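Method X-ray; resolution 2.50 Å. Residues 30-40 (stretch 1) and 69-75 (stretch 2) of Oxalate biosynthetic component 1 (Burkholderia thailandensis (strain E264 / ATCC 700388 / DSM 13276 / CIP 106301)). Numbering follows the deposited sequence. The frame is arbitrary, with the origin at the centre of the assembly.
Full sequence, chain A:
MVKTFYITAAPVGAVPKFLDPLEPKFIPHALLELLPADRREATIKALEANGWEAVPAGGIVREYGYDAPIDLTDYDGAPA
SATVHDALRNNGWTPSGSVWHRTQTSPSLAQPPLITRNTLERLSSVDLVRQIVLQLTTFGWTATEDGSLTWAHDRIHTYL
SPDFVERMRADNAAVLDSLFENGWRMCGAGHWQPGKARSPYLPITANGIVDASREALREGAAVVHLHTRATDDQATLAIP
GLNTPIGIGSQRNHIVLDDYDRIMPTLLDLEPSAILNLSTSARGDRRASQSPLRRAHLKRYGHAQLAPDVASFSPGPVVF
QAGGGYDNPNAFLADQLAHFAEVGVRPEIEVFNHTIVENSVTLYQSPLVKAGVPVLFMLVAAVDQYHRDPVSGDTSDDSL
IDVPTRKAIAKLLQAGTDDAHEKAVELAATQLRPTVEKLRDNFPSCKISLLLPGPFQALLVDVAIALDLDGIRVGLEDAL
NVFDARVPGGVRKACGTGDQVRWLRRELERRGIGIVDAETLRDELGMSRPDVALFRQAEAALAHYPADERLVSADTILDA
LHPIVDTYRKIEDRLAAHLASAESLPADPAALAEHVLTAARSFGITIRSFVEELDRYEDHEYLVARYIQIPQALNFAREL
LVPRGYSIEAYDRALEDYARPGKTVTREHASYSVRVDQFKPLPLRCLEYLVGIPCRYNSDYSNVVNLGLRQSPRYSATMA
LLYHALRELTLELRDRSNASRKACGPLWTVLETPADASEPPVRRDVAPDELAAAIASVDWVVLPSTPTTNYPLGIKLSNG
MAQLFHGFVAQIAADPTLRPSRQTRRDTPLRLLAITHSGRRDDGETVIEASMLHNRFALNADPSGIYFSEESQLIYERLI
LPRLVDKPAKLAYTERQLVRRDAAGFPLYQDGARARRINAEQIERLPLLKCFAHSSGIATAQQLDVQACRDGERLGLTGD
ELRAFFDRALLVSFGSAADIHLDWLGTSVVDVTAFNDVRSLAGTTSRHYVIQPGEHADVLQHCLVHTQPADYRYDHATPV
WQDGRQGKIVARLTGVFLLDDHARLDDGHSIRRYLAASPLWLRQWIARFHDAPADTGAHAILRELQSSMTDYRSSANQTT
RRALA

Stretch 1 (30-40) ALLELLPADRR
Stretch 2 69-75: PIDLTDY

No hydrogen bond joins these two stretches; 354 Å² is buried, both sides summed, mostly by apolar side chains. The backbones supply the frame. Stretch 1 enters as a helix; Leu 34 has phi/psi -75/-20, Leu 35 (-75/159) and Pro 36 (-64/153) are extended, and a second helix starts at Ala 37, with Pro 36 at its N-cap position. Stretch 2 runs as strand at Ile 70 (-110/109) and Asp 71 (-96/112), then turns through a 3-10 segment, Leu 72 (-67/-16) to Asp 74. The stretches run in broadly the same direction: Leu 31 CA lies 9.1 Å from Ile 70 CA, and Leu 35 CA closes to 6.2 Å from Tyr 75 CA.

Leu 34 and Tyr 75 are the two hubs of the apolar packing. The CA-to-CB bond of Leu 34 points toward stretch 2, and with chi1 t and chi2 off-well at 144° it meets three residues: Leu 34 CD1 lies 3.6 Å from Ile 70 CG2, CG 3.7 Å from Leu 72 CD2 (Leu 72 is m, t), and CD2 3.5 Å from Tyr 75 CE2. Leu 31 CD2 lies 3.9 Å from Ile 70 CD1, both residues m, t. The CA-to-CB bond of Leu 35 points away from stretch 2, yet its m, t rotamer brings CD2 to 3.5 Å from Tyr 75 CD1. Pro 36 CD sits 3.9 Å from Tyr 75 CB.

Tyr 75 (chi1 -41°, chi2 -79°) also meets a charged side chain, Arg 39 (m, t, p, chi4 176°), which places NH2 3.8 Å from Tyr 75 CE1, at the ring's edge, while Tyr 75 CD1 lies over one guanidinium face.

Local hydrogen bonds accompany the turn that leads to Tyr 75. Thr 73 N and OG1 both donate to Asp 71 OD1, at 3.2 and 3.0 Å; Asp 74 N reaches Asp 71 O, and Tyr 75 N reaches Leu 72 O, each at 3.0 Å.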

ATOM      1  N   ALA A  30       0.904  15.629 -48.714  1.00 65.13           N
ATOM      2  CA  ALA A  30       0.369  14.745 -49.755  1.00 75.19           C
ATOM      3  C   ALA A  30      -0.774  13.837 -49.297  1.00 77.35           C
ATOM      4  O   ALA A  30      -1.743  13.643 -50.031  1.00 88.84           O
ATOM      5  CB  ALA A  30       1.492  13.897 -50.328  1.00 66.88           C
ATOM      6  N   LEU A  31      -0.662  13.281 -48.094  1.00 84.99           N
ATOM      7  CA  LEU A  31      -1.665  12.341 -47.601  1.00 79.61           C
ATOM      8  C   LEU A  31      -3.030  13.009 -47.445  1.00 77.69           C
ATOM      9  O   LEU A  31      -4.065  12.399 -47.718  1.00 84.05           O
ATOM     10  CB  LEU A  31      -1.222  11.726 -46.271  1.00 74.65           C
ATOM     11  CG  LEU A  31       0.072  10.909 -46.328  1.00 80.54           C
ATOM     12  CD1 LEU A  31       0.329  10.205 -45.000  1.00 60.68           C
ATOM     13  CD2 LEU A  31       0.055   9.911 -47.487  1.00 63.14           C
ATOM     14  N   LEU A  32      -3.023  14.268 -47.015  1.00 75.70           N
ATOM     15  CA  LEU A  32      -4.257  15.032 -46.854  1.00 79.68           C
ATOM     16  C   LEU A  32      -4.762  15.571 -48.189  1.00 85.07           C
ATOM     17  O   LEU A  32      -5.955  15.499 -48.484  1.00 81.25           O
ATOM     18  CB  LEU A  32      -4.049  16.184 -45.872  1.00 70.25           C
ATOM     19  CG  LEU A  32      -3.801  15.792 -44.415  1.00 70.07           C
ATOM     20  CD1 LEU A  32      -3.597  17.030 -43.555  1.00 71.95           C
ATOM     21  CD2 LEU A  32      -4.949  14.951 -43.891  1.00 67.77           C
ATOM     22  N   GLU A  33      -3.842  16.100 -48.994  1.00 80.39           N
ATOM     23  CA  GLU A  33      -4.170  16.675 -50.299  1.00 82.99           C
ATOM     24  C   GLU A  33      -4.786  15.633 -51.228  1.00 84.67           C
ATOM     25  O   GLU A  33      -5.431  15.965 -52.222  1.00 96.47           O
ATOM     26  CB  GLU A  33      -2.914  17.274 -50.938  1.00 82.39           C
ATOM     27  CG  GLU A  33      -3.179  18.394 -51.926  1.00103.71           C
ATOM     28  CD  GLU A  33      -1.903  19.101 -52.348  1.00140.67           C
ATOM     29  OE1 GLU A  33      -0.810  18.628 -51.970  1.00143.26           O
ATOM     30  OE2 GLU A  33      -1.993  20.127 -53.055  1.00157.88           O
ATOM     31  N   LEU A  34      -4.575  14.369 -50.881  1.00 88.92           N
ATOM     32  CA  LEU A  34      -5.078  13.233 -51.638  1.00 81.16           C
ATOM     33  C   LEU A  34      -6.584  13.034 -51.436  1.00 83.28           C
ATOM     34  O   LEU A  34      -7.249  12.380 -52.239  1.00 93.02           O
ATOM     35  CB  LEU A  34      -4.299  11.981 -51.225  1.00 87.68           C
ATOM     36  CG  LEU A  34      -4.606  10.603 -51.801  1.00 99.83           C
ATOM     37  CD1 LEU A  34      -3.309   9.836 -51.960  1.00 95.91           C
ATOM     38  CD2 LEU A  34      -5.554   9.857 -50.878  1.00100.36           C
ATOM     39  N   LEU A  35      -7.115  13.606 -50.360  1.00 94.34           N
ATOM     40  CA  LEU A  35      -8.542  13.521 -50.059  1.00 91.21           C
ATOM     41  C   LEU A  35      -9.369  14.438 -50.958  1.00 92.29           C
ATOM     42  O   LEU A  35      -8.837  15.380 -51.542  1.00104.77           O
ATOM     43  CB  LEU A  35      -8.796  13.874 -48.591  1.00 80.09           C
ATOM     44  CG  LEU A  35      -8.474  12.806 -47.546  1.00 78.72           C
ATOM     45  CD1 LEU A  35      -8.637  13.368 -46.137  1.00 59.99           C
ATOM     46  CD2 LEU A  35      -9.369  11.599 -47.751  1.00 66.05           C
ATOM     47  N   PRO A  36     -10.677  14.154 -51.084  1.00 82.99           N
ATOM     48  CA  PRO A  36     -11.571  15.119 -51.731  1.00 79.24           C
ATOM     49  C   PRO A  36     -11.651  16.412 -50.921  1.00 95.54           C
ATOM     50  O   PRO A  36     -11.458  16.376 -49.705  1.00 93.48           O
ATOM     51  CB  PRO A  36     -12.920  14.391 -51.753  1.00 82.26           C
ATOM     52  CG  PRO A  36     -12.567  12.944 -51.694  1.00 82.51           C
ATOM     53  CD  PRO A  36     -11.352  12.875 -50.812  1.00 89.65           C
ATOM     54  N   ALA A  37     -11.935  17.525 -51.590  1.00101.89           N
ATOM     55  CA  ALA A  37     -11.895  18.851 -50.971  1.00 91.68           C
ATOM     56  C   ALA A  37     -12.748  18.958 -49.709  1.00 97.99           C
ATOM     57  O   ALA A  37     -12.337  19.578 -48.727  1.00 95.24           O
ATOM     58  CB  ALA A  37     -12.326  19.906 -51.976  1.00 95.91           C
ATOM     59  N   ASP A  38     -13.934  18.361 -49.739  1.00102.27           N
ATOM     60  CA  ASP A  38     -14.832  18.397 -48.590  1.00 93.04           C
ATOM     61  C   ASP A  38     -14.229  17.657 -47.400  1.00 96.95           C
ATOM     62  O   ASP A  38     -14.079  18.222 -46.318  1.00 98.01           O
ATOM     63  CB  ASP A  38     -16.194  17.799 -48.953  1.00 83.49           C
ATOM     64  N   ARG A  39     -13.878  16.392 -47.611  1.00108.47           N
ATOM     65  CA  ARG A  39     -13.312  15.563 -46.552  1.00 89.15           C
ATOM     66  C   ARG A  39     -11.958  16.083 -46.077  1.00 85.07           C
ATOM     67  O   ARG A  39     -11.614  15.949 -44.903  1.00 83.61           O
ATOM     68  CB  ARG A  39     -13.179  14.113 -47.023  1.00 81.12           C
ATOM     69  CG  ARG A  39     -14.509  13.406 -47.237  1.00 73.95           C
ATOM     70  CD  ARG A  39     -14.314  12.017 -47.832  1.00 92.62           C
ATOM     71  NE  ARG A  39     -13.428  11.185 -47.022  1.00 97.64           N
ATOM     72  CZ  ARG A  39     -13.155   9.912 -47.283  1.00 86.37           C
ATOM     73  NH1 ARG A  39     -13.694   9.320 -48.340  1.00 96.01           N
ATOM     74  NH2 ARG A  39     -12.338   9.229 -46.491  1.00 80.48           N
ATOM     75  N   ARG A  40     -11.189  16.673 -46.988  1.00 77.15           N
ATOM     76  CA  ARG A  40      -9.895  17.240 -46.623  1.00 71.71           C
ATOM     77  C   ARG A  40     -10.072  18.418 -45.670  1.00 75.30           C
ATOM     78  O   ARG A  40      -9.323  18.566 -44.703  1.00 77.99           O
ATOM     79  CB  ARG A  40      -9.118  17.677 -47.870  1.00 67.00           C
ATOM     80  CG  ARG A  40      -7.833  18.432 -47.554  1.00 76.29           C
ATOM     81  CD  ARG A  40      -6.912  18.556 -48.763  1.00 88.57           C
ATOM     82  NE  ARG A  40      -7.527  19.271 -49.880  1.00113.75           N
ATOM     83  CZ  ARG A  40      -7.972  18.687 -50.988  1.00108.97           C
ATOM     84  NH1 ARG A  40      -8.514  19.416 -51.952  1.00103.55           N
ATOM     85  NH2 ARG A  40      -7.868  17.374 -51.135  1.00104.92           N
ATOM     86  N   PRO A  69      -1.862   0.794 -47.433  1.00 64.22           N
ATOM     87  CA  PRO A  69      -1.997   1.059 -48.868  1.00 66.04           C
ATOM     88  C   PRO A  69      -3.028   2.144 -49.148  1.00 66.74           C
ATOM     89  O   PRO A  69      -4.007   2.270 -48.414  1.00 64.27           O
ATOM     90  CB  PRO A  69      -2.450  -0.288 -49.436  1.00 66.62           C
ATOM     91  CG  PRO A  69      -3.140  -0.956 -48.303  1.00 65.48           C
ATOM     92  CD  PRO A  69      -2.399  -0.526 -47.064  1.00 64.17           C
ATOM     93  N   ILE A  70      -2.798   2.924 -50.195  1.00 71.24           N
ATOM     94  CA  ILE A  70      -3.731   3.973 -50.576  1.00 72.00           C
ATOM     95  C   ILE A  70      -4.437   3.629 -51.880  1.00 72.28           C
ATOM     96  O   ILE A  70      -3.823   3.645 -52.947  1.00 83.54           O
ATOM     97  CB  ILE A  70      -3.027   5.330 -50.742  1.00 70.61           C
ATOM     98  CG1 ILE A  70      -2.224   5.673 -49.488  1.00 66.35           C
ATOM     99  CG2 ILE A  70      -4.042   6.416 -51.049  1.00 69.99           C
ATOM    100  CD1 ILE A  70      -1.441   6.960 -49.603  1.00 75.58           C
ATOM    101  N   ASP A  71      -5.723   3.311 -51.789  1.00 78.89           N
ATOM    102  CA  ASP A  71      -6.529   3.068 -52.978  1.00 77.83           C
ATOM    103  C   ASP A  71      -7.278   4.344 -53.343  1.00 75.07           C
ATOM    104  O   ASP A  71      -8.176   4.766 -52.621  1.00 87.52           O
ATOM    105  CB  ASP A  71      -7.509   1.914 -52.749  1.00 68.77           C
ATOM    106  CG  ASP A  71      -8.036   1.328 -54.051  1.00 96.58           C
ATOM    107  OD1 ASP A  71      -7.928   1.994 -55.103  1.00 83.11           O
ATOM    108  OD2 ASP A  71      -8.564   0.195 -54.018  1.00104.31           O
ATOM    109  N   LEU A  72      -6.905   4.953 -54.464  1.00 93.88           N
ATOM    110  CA  LEU A  72      -7.515   6.211 -54.888  1.00 92.30           C
ATOM    111  C   LEU A  72      -8.982   6.033 -55.270  1.00100.44           C
ATOM    112  O   LEU A  72      -9.727   7.008 -55.367  1.00109.12           O
ATOM    113  CB  LEU A  72      -6.738   6.814 -56.059  1.00 86.85           C
ATOM    114  CG  LEU A  72      -5.345   7.345 -55.713  1.00 77.77           C
ATOM    115  CD1 LEU A  72      -4.701   8.001 -56.921  1.00 75.97           C
ATOM    116  CD2 LEU A  72      -5.423   8.318 -54.551  1.00 75.85           C
ATOM    117  N   THR A  73      -9.389   4.785 -55.485  1.00103.46           N
ATOM    118  CA  THR A  73     -10.783   4.466 -55.765  1.00107.43           C
ATOM    119  C   THR A  73     -11.655   4.799 -54.555  1.00118.35           C
ATOM    120  O   THR A  73     -12.834   5.127 -54.693  1.00119.96           O
ATOM    121  CB  THR A  73     -10.954   2.981 -56.140  1.00 92.53           C
ATOM    122  OG1 THR A  73      -9.988   2.625 -57.137  1.00 91.16           O
ATOM    123  CG2 THR A  73     -12.351   2.714 -56.675  1.00 86.18           C
ATOM    124  N   ASP A  74     -11.059   4.722 -53.368  1.00115.42           N
ATOM    125  CA  ASP A  74     -11.743   5.086 -52.131  1.00 97.63           C
ATOM    126  C   ASP A  74     -12.095   6.570 -52.098  1.00100.39           C
ATOM    127  O   ASP A  74     -13.011   6.984 -51.386  1.00 96.36           O
ATOM    128  CB  ASP A  74     -10.876   4.737 -50.918  1.00 90.36           C
ATOM    129  CG  ASP A  74     -10.711   3.243 -50.724  1.00 97.33           C
ATOM    130  OD1 ASP A  74     -11.499   2.474 -51.315  1.00106.92           O
ATOM    131  OD2 ASP A  74      -9.798   2.838 -49.971  1.00 92.48           O
ATOM    132  N   TYR A  75     -11.362   7.365 -52.869  1.00110.03           N
ATOM    133  CA  TYR A  75     -11.535   8.812 -52.858  1.00100.70           C
ATOM    134  C   TYR A  75     -11.915   9.339 -54.238  1.00109.88           C
ATOM    135  O   TYR A  75     -11.474  10.413 -54.648  1.00116.98           O
ATOM    136  CB  TYR A  75     -10.254   9.490 -52.365  1.00 93.42           C
ATOM    137  CG  TYR A  75      -9.598   8.771 -51.204  1.00105.37           C
ATOM    138  CD1 TYR A  75     -10.079   8.915 -49.910  1.00119.97           C
ATOM    139  CD2 TYR A  75      -8.500   7.943 -51.406  1.00 97.40           C
ATOM    140  CE1 TYR A  75      -9.483   8.258 -48.846  1.00113.53           C
ATOM    141  CE2 TYR A  75      -7.899   7.282 -50.349  1.00 95.46           C
ATOM    142  CZ  TYR A  75      -8.393   7.444 -49.073  1.00109.07           C
ATOM    143  OH  TYR A  75      -7.799   6.791 -48.017  1.00108.03           O
TER